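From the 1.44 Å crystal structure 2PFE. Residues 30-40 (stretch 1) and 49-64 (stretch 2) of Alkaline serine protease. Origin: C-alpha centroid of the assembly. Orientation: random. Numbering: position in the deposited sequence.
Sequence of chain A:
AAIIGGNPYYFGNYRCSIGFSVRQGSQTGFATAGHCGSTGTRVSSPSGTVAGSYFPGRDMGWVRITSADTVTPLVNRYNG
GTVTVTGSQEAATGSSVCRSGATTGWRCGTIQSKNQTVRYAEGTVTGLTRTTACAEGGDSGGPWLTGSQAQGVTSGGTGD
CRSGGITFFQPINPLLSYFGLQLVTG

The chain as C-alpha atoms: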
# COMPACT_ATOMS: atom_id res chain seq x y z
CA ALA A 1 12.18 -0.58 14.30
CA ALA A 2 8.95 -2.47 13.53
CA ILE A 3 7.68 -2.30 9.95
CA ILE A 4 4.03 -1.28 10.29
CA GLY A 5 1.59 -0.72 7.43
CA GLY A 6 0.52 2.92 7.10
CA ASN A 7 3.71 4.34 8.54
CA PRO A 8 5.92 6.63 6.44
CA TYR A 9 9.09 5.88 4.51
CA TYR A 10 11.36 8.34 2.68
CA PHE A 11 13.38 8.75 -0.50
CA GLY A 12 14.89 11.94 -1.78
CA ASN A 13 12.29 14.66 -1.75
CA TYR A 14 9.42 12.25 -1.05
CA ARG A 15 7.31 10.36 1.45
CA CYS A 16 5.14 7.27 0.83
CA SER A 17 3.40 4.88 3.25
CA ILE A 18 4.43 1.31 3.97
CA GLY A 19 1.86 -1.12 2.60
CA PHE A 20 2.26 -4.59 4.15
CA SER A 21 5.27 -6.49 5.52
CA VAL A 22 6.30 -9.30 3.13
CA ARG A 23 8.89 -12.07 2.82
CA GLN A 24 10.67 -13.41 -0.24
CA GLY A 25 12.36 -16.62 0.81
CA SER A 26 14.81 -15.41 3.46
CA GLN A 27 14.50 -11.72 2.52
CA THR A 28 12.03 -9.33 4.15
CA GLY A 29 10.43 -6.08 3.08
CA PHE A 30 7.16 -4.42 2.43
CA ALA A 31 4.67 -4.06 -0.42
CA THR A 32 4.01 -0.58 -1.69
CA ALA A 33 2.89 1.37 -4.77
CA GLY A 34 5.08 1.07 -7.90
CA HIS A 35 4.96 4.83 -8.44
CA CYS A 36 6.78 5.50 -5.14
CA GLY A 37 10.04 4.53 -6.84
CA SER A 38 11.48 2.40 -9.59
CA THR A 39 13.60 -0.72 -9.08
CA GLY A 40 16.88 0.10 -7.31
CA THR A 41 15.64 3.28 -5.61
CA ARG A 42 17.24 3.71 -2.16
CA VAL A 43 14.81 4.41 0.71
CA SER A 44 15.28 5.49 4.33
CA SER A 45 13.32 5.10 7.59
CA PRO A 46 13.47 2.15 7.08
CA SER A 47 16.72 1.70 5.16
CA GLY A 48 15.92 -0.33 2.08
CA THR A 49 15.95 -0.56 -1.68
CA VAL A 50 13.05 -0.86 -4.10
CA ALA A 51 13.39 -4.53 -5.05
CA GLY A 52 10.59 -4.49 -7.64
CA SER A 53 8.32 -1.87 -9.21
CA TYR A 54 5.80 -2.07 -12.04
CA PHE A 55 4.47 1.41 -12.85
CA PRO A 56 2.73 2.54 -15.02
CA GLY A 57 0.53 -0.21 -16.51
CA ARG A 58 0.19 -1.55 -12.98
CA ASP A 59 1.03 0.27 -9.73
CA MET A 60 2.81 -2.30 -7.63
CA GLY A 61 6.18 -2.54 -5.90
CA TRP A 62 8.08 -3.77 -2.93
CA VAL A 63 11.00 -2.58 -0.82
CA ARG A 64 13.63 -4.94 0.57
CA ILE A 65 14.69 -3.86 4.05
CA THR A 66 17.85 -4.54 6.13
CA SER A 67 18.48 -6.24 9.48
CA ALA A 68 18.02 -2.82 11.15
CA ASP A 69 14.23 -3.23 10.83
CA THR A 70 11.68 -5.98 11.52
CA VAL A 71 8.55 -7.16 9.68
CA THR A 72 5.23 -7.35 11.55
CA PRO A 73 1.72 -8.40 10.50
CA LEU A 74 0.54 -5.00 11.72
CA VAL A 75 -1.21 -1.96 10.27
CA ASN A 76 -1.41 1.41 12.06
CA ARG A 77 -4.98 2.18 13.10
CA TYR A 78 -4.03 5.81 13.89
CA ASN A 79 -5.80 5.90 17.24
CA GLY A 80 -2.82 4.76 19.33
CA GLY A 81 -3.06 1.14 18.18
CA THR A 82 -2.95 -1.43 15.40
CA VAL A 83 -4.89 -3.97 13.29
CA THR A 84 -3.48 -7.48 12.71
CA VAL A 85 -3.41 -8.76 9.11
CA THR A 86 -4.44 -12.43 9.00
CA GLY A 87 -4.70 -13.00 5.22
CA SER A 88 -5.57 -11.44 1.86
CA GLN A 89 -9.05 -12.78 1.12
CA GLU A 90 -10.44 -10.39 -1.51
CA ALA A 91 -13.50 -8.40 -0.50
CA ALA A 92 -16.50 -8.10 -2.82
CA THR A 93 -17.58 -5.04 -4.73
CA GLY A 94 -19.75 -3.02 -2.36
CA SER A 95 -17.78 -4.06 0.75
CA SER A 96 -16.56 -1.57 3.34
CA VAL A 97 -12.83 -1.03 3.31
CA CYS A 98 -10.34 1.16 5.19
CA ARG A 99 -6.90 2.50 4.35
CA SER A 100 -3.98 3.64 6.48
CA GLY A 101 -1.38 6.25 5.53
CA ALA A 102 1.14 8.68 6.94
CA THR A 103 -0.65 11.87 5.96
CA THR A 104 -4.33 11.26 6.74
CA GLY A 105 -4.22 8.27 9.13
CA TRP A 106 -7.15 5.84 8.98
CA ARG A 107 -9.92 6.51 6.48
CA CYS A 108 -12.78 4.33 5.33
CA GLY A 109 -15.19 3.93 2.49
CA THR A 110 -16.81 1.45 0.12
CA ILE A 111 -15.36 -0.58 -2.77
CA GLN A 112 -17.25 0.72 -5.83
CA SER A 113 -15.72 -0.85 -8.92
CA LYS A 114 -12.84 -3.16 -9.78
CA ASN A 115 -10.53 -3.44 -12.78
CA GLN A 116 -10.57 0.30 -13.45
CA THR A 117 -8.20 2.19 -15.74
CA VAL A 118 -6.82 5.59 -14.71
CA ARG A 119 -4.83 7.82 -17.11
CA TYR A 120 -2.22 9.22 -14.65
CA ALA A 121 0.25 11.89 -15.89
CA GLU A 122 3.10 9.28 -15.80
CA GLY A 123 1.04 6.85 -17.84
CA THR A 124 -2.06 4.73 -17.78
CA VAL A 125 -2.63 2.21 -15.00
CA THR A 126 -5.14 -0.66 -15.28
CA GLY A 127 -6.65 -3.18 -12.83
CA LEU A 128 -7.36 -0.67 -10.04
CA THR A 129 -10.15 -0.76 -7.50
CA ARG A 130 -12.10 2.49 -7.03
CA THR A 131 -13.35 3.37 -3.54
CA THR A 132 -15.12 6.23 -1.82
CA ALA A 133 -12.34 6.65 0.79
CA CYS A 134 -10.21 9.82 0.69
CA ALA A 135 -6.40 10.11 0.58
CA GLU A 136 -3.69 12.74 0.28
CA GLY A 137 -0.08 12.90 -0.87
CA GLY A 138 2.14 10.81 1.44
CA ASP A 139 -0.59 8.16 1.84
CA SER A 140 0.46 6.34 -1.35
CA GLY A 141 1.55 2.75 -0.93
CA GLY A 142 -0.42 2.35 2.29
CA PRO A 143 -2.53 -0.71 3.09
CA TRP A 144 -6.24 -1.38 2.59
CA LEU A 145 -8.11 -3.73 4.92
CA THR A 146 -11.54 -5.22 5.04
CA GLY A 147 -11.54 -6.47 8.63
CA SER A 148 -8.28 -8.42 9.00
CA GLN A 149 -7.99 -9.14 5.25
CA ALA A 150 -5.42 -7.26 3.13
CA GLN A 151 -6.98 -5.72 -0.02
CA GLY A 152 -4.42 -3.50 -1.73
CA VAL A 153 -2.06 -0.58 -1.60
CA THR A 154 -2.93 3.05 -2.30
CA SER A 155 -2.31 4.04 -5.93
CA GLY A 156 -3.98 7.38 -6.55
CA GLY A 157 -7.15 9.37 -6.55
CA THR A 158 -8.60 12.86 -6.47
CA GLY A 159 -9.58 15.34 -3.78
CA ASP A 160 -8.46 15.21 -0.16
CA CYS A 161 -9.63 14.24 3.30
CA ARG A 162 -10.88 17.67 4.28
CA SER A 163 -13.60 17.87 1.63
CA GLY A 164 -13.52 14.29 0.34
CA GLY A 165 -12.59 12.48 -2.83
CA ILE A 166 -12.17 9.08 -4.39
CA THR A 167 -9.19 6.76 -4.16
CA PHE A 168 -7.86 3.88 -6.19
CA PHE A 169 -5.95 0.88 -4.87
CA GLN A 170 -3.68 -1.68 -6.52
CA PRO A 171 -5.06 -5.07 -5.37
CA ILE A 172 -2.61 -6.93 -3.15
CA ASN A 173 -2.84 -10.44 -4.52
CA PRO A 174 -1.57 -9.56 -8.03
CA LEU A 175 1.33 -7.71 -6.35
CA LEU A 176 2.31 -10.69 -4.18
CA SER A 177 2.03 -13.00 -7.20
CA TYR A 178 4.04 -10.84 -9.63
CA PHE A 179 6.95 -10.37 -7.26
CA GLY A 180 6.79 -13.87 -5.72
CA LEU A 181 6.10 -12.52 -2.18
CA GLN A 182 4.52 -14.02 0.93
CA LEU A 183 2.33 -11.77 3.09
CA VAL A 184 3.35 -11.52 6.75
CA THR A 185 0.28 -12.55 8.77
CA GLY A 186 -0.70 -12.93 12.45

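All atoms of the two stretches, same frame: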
# COMPACT_ATOMS: atom_id res chain seq x y z
N PHE A 30 8.55 -4.78 2.38
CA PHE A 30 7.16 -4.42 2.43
C PHE A 30 6.64 -4.10 1.04
O PHE A 30 7.37 -3.57 0.21
CB PHE A 30 6.91 -3.28 3.43
CG PHE A 30 7.68 -2.01 3.14
CD1 PHE A 30 7.16 -1.05 2.27
CD2 PHE A 30 8.91 -1.75 3.77
CE1 PHE A 30 7.86 0.15 2.02
CE2 PHE A 30 9.60 -0.54 3.52
CZ PHE A 30 9.08 0.39 2.65
N ALA A 31 5.39 -4.48 0.79
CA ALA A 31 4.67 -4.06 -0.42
C ALA A 31 4.35 -2.58 -0.35
O ALA A 31 4.12 -2.01 0.72
CB ALA A 31 3.38 -4.86 -0.58
N THR A 32 4.27 -1.99 -1.54
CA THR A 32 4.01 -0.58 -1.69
C THR A 32 3.49 -0.32 -3.10
O THR A 32 3.30 -1.27 -3.88
CB THR A 32 5.26 0.28 -1.35
OG1 THR A 32 4.89 1.67 -1.37
CG2 THR A 32 6.43 0.03 -2.32
N ALA A 33 3.27 0.96 -3.44
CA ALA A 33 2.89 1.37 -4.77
C ALA A 33 4.14 1.43 -5.66
O ALA A 33 5.20 1.92 -5.23
CB ALA A 33 2.21 2.74 -4.72
N GLY A 34 4.00 0.99 -6.91
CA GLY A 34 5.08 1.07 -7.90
C GLY A 34 5.56 2.49 -8.12
O GLY A 34 6.76 2.73 -8.34
N HIS A 35 4.63 3.45 -8.08
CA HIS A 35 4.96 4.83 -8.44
C HIS A 35 5.82 5.53 -7.39
O HIS A 35 6.37 6.61 -7.64
CB HIS A 35 3.71 5.68 -8.74
CG HIS A 35 2.95 6.12 -7.53
ND1 HIS A 35 1.73 5.59 -7.18
CD2 HIS A 35 3.23 7.06 -6.60
CE1 HIS A 35 1.31 6.16 -6.06
NE2 HIS A 35 2.20 7.06 -5.69
N CYS A 36 5.92 4.93 -6.20
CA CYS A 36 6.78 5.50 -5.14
C CYS A 36 8.27 5.45 -5.51
O CYS A 36 9.07 6.22 -5.00
CB CYS A 36 6.48 4.86 -3.79
SG CYS A 36 4.84 5.38 -3.15
N GLY A 37 8.64 4.60 -6.46
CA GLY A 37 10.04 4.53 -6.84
C GLY A 37 10.29 3.32 -7.70
O GLY A 37 9.70 2.25 -7.48
N SER A 38 11.18 3.48 -8.68
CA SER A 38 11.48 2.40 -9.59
C SER A 38 12.53 1.48 -8.97
O SER A 38 13.15 1.82 -7.97
CB SER A 38 11.92 2.94 -10.94
OG SER A 38 13.02 3.82 -10.78
N THR A 39 12.69 0.30 -9.57
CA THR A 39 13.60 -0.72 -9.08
C THR A 39 15.00 -0.15 -8.85
O THR A 39 15.57 0.53 -9.73
CB THR A 39 13.62 -1.93 -10.05
OG1 THR A 39 12.29 -2.42 -10.24
CG2 THR A 39 14.48 -3.05 -9.51
N GLY A 40 15.54 -0.38 -7.66
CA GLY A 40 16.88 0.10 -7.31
C GLY A 40 16.90 1.39 -6.51
O GLY A 40 17.95 1.78 -5.98
N THR A 49 15.84 -0.83 -0.25
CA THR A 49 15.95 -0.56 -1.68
C THR A 49 14.70 -1.10 -2.33
O THR A 49 14.20 -2.16 -1.94
CB THR A 49 17.20 -1.24 -2.28
OG1 THR A 49 18.36 -0.79 -1.58
CG2 THR A 49 17.35 -0.90 -3.75
N VAL A 50 14.21 -0.39 -3.34
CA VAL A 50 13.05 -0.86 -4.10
C VAL A 50 13.51 -2.10 -4.88
O VAL A 50 14.32 -2.01 -5.83
CB VAL A 50 12.47 0.23 -5.03
CG1 VAL A 50 11.28 -0.29 -5.86
CG2 VAL A 50 12.04 1.45 -4.22
N ALA A 51 12.98 -3.25 -4.48
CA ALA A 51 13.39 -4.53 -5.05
C ALA A 51 12.61 -4.86 -6.32
O ALA A 51 13.11 -5.59 -7.18
CB ALA A 51 13.25 -5.64 -4.03
N GLY A 52 11.40 -4.32 -6.44
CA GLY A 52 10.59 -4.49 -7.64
C GLY A 52 9.59 -3.36 -7.72
O GLY A 52 9.11 -2.90 -6.71
N SER A 53 9.29 -2.92 -8.94
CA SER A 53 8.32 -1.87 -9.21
C SER A 53 7.81 -1.97 -10.65
O SER A 53 8.60 -1.97 -11.60
CB SER A 53 8.91 -0.49 -8.94
OG SER A 53 8.07 0.53 -9.45
N TYR A 54 6.50 -2.11 -10.78
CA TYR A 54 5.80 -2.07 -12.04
C TYR A 54 4.85 -0.88 -12.01
O TYR A 54 3.81 -0.91 -11.33
CB TYR A 54 5.01 -3.36 -12.24
CG TYR A 54 4.68 -3.66 -13.69
CD1 TYR A 54 4.14 -2.68 -14.51
CD2 TYR A 54 4.87 -4.93 -14.22
CE1 TYR A 54 3.83 -2.95 -15.85
CE2 TYR A 54 4.55 -5.21 -15.55
CZ TYR A 54 4.02 -4.22 -16.35
OH TYR A 54 3.73 -4.50 -17.67
N PHE A 55 5.24 0.18 -12.74
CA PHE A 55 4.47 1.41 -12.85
C PHE A 55 5.06 2.20 -14.00
O PHE A 55 6.26 2.38 -14.06
CB PHE A 55 4.54 2.30 -11.59
CG PHE A 55 3.85 3.63 -11.77
CD1 PHE A 55 2.46 3.71 -11.70
CD2 PHE A 55 4.57 4.79 -12.09
CE1 PHE A 55 1.79 4.94 -11.90
CE2 PHE A 55 3.92 6.00 -12.29
CZ PHE A 55 2.52 6.09 -12.18
N PRO A 56 4.21 2.69 -14.90
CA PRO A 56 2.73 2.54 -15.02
C PRO A 56 2.30 1.16 -15.55
O PRO A 56 3.05 0.18 -15.45
CB PRO A 56 2.36 3.64 -16.00
CG PRO A 56 3.60 3.79 -16.90
CD PRO A 56 4.76 3.57 -15.96
N GLY A 57 1.10 1.08 -16.12
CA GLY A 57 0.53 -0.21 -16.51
C GLY A 57 -0.14 -0.86 -15.31
O GLY A 57 -1.36 -1.08 -15.30
N ARG A 58 0.68 -1.21 -14.32
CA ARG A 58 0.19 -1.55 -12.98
C ARG A 58 0.69 -0.47 -12.02
O ARG A 58 1.26 0.53 -12.46
CB ARG A 58 0.63 -2.96 -12.56
CG ARG A 58 0.14 -4.12 -13.46
CD ARG A 58 -1.39 -4.37 -13.33
NE ARG A 58 -1.73 -5.79 -13.18
CZ ARG A 58 -2.40 -6.32 -12.15
NH1 ARG A 58 -2.89 -5.57 -11.14
NH2 ARG A 58 -2.62 -7.63 -12.13
N ASP A 59 0.46 -0.65 -10.72
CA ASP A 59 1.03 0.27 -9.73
C ASP A 59 1.42 -0.48 -8.46
O ASP A 59 0.81 -0.32 -7.38
CB ASP A 59 0.11 1.47 -9.44
CG ASP A 59 0.82 2.57 -8.67
OD1 ASP A 59 2.04 2.42 -8.41
OD2 ASP A 59 0.19 3.58 -8.31
N MET A 60 2.43 -1.33 -8.63
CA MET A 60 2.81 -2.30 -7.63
C MET A 60 4.33 -2.34 -7.45
O MET A 60 5.08 -2.25 -8.44
CB MET A 60 2.28 -3.68 -8.01
CG MET A 60 2.75 -4.19 -9.36
SD MET A 60 2.02 -5.78 -9.72
CE MET A 60 0.29 -5.50 -9.85
N GLY A 61 4.77 -2.54 -6.22
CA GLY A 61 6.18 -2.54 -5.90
C GLY A 61 6.43 -3.17 -4.56
O GLY A 61 5.48 -3.42 -3.79
N TRP A 62 7.69 -3.43 -4.28
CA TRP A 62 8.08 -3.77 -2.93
C TRP A 62 9.49 -3.30 -2.63
O TRP A 62 10.31 -3.10 -3.54
CB TRP A 62 7.88 -5.27 -2.63
CG TRP A 62 8.92 -6.18 -3.16
CD1 TRP A 62 9.10 -6.56 -4.46
CD2 TRP A 62 9.92 -6.88 -2.39
NE1 TRP A 62 10.16 -7.44 -4.55
CE2 TRP A 62 10.66 -7.67 -3.30
CE3 TRP A 62 10.24 -6.93 -1.03
CZ2 TRP A 62 11.74 -8.48 -2.90
CZ3 TRP A 62 11.31 -7.74 -0.62
CH2 TRP A 62 12.04 -8.50 -1.56
N VAL A 63 9.73 -3.06 -1.34
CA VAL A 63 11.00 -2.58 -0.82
C VAL A 63 11.63 -3.67 0.03
O VAL A 63 10.99 -4.19 0.94
CB VAL A 63 10.79 -1.29 0.01
CG1 VAL A 63 12.07 -0.91 0.79
CG2 VAL A 63 10.34 -0.14 -0.92
N ARG A 64 12.88 -4.03 -0.28
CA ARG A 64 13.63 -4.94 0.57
C ARG A 64 14.32 -4.13 1.66
O ARG A 64 15.01 -3.15 1.38
CB ARG A 64 14.64 -5.76 -0.22
CG ARG A 64 15.27 -6.93 0.56
CD ARG A 64 16.33 -7.70 -0.26
NE ARG A 64 16.10 -7.66 -1.71
CZ ARG A 64 15.67 -8.67 -2.48
NH1 ARG A 64 15.40 -9.88 -1.97
NH2 ARG A 64 15.51 -8.47 -3.78
O HOH W 1 10.96 -0.26 -11.96

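Stretch 1 begins as a strand antiparallel to strand 60-64. Phe30 and Val63 form a hydrogen-bonded pair: Phe30 N donates to Val63 O at 2.9 Å, and Val63 N donates to Phe30 O at 2.9 Å. The Phe30 side chain takes chi1 p, and its ring lies against Val63, whose CB sits over one ring face, 3.6 Å from Phe30 CZ. This is a buried apolar contact suited to both residues. Ala31 faces the other side of the sheet, as does Trp62. Its small side chain accompanies a close approach of the strands, with Ala31 CA 4.2 Å from Trp62 CA. Thr32 N donates to Gly61 O at 2.9 Å. The return bond, from Gly61 N to Thr32 O at 3.0 Å, is weak.

After Ala33 the chain turns into a short 3-10 segment. Gly34 packs tightly here. A CB on it would clash with Tyr54 O, Met60 O and Phe55 CB. Gly34 O accepts a hydrogen bond from Ser53 OG at 2.8 Å.

His35 is held twice by the buried carboxylate of Asp59. His35 N donates to Asp59 OD1 at 2.8 Å, and His35 ND1 donates to Asp59 OD2 at 2.8 Å. With chi1 p, the imidazole meets that oxygen near its own plane. His35 CB sits over the face of the Phe55 ring, and the imidazole edge points toward the same ring. In a serine protease, a histidine paired with an aspartate recalls the catalytic machinery.

Cys36 makes no contact with stretch 2. Beyond it, Val50 points toward stretch 1, and its CG1 lies 3.4 Å from Gly37 O. Thr39 N donates to a water that in turn donates to Ser53 O, bridging the stretches. Gly40 N donates to Val50 O at 2.7 Å. The backbone angles of Gly40 themselves call for glycine.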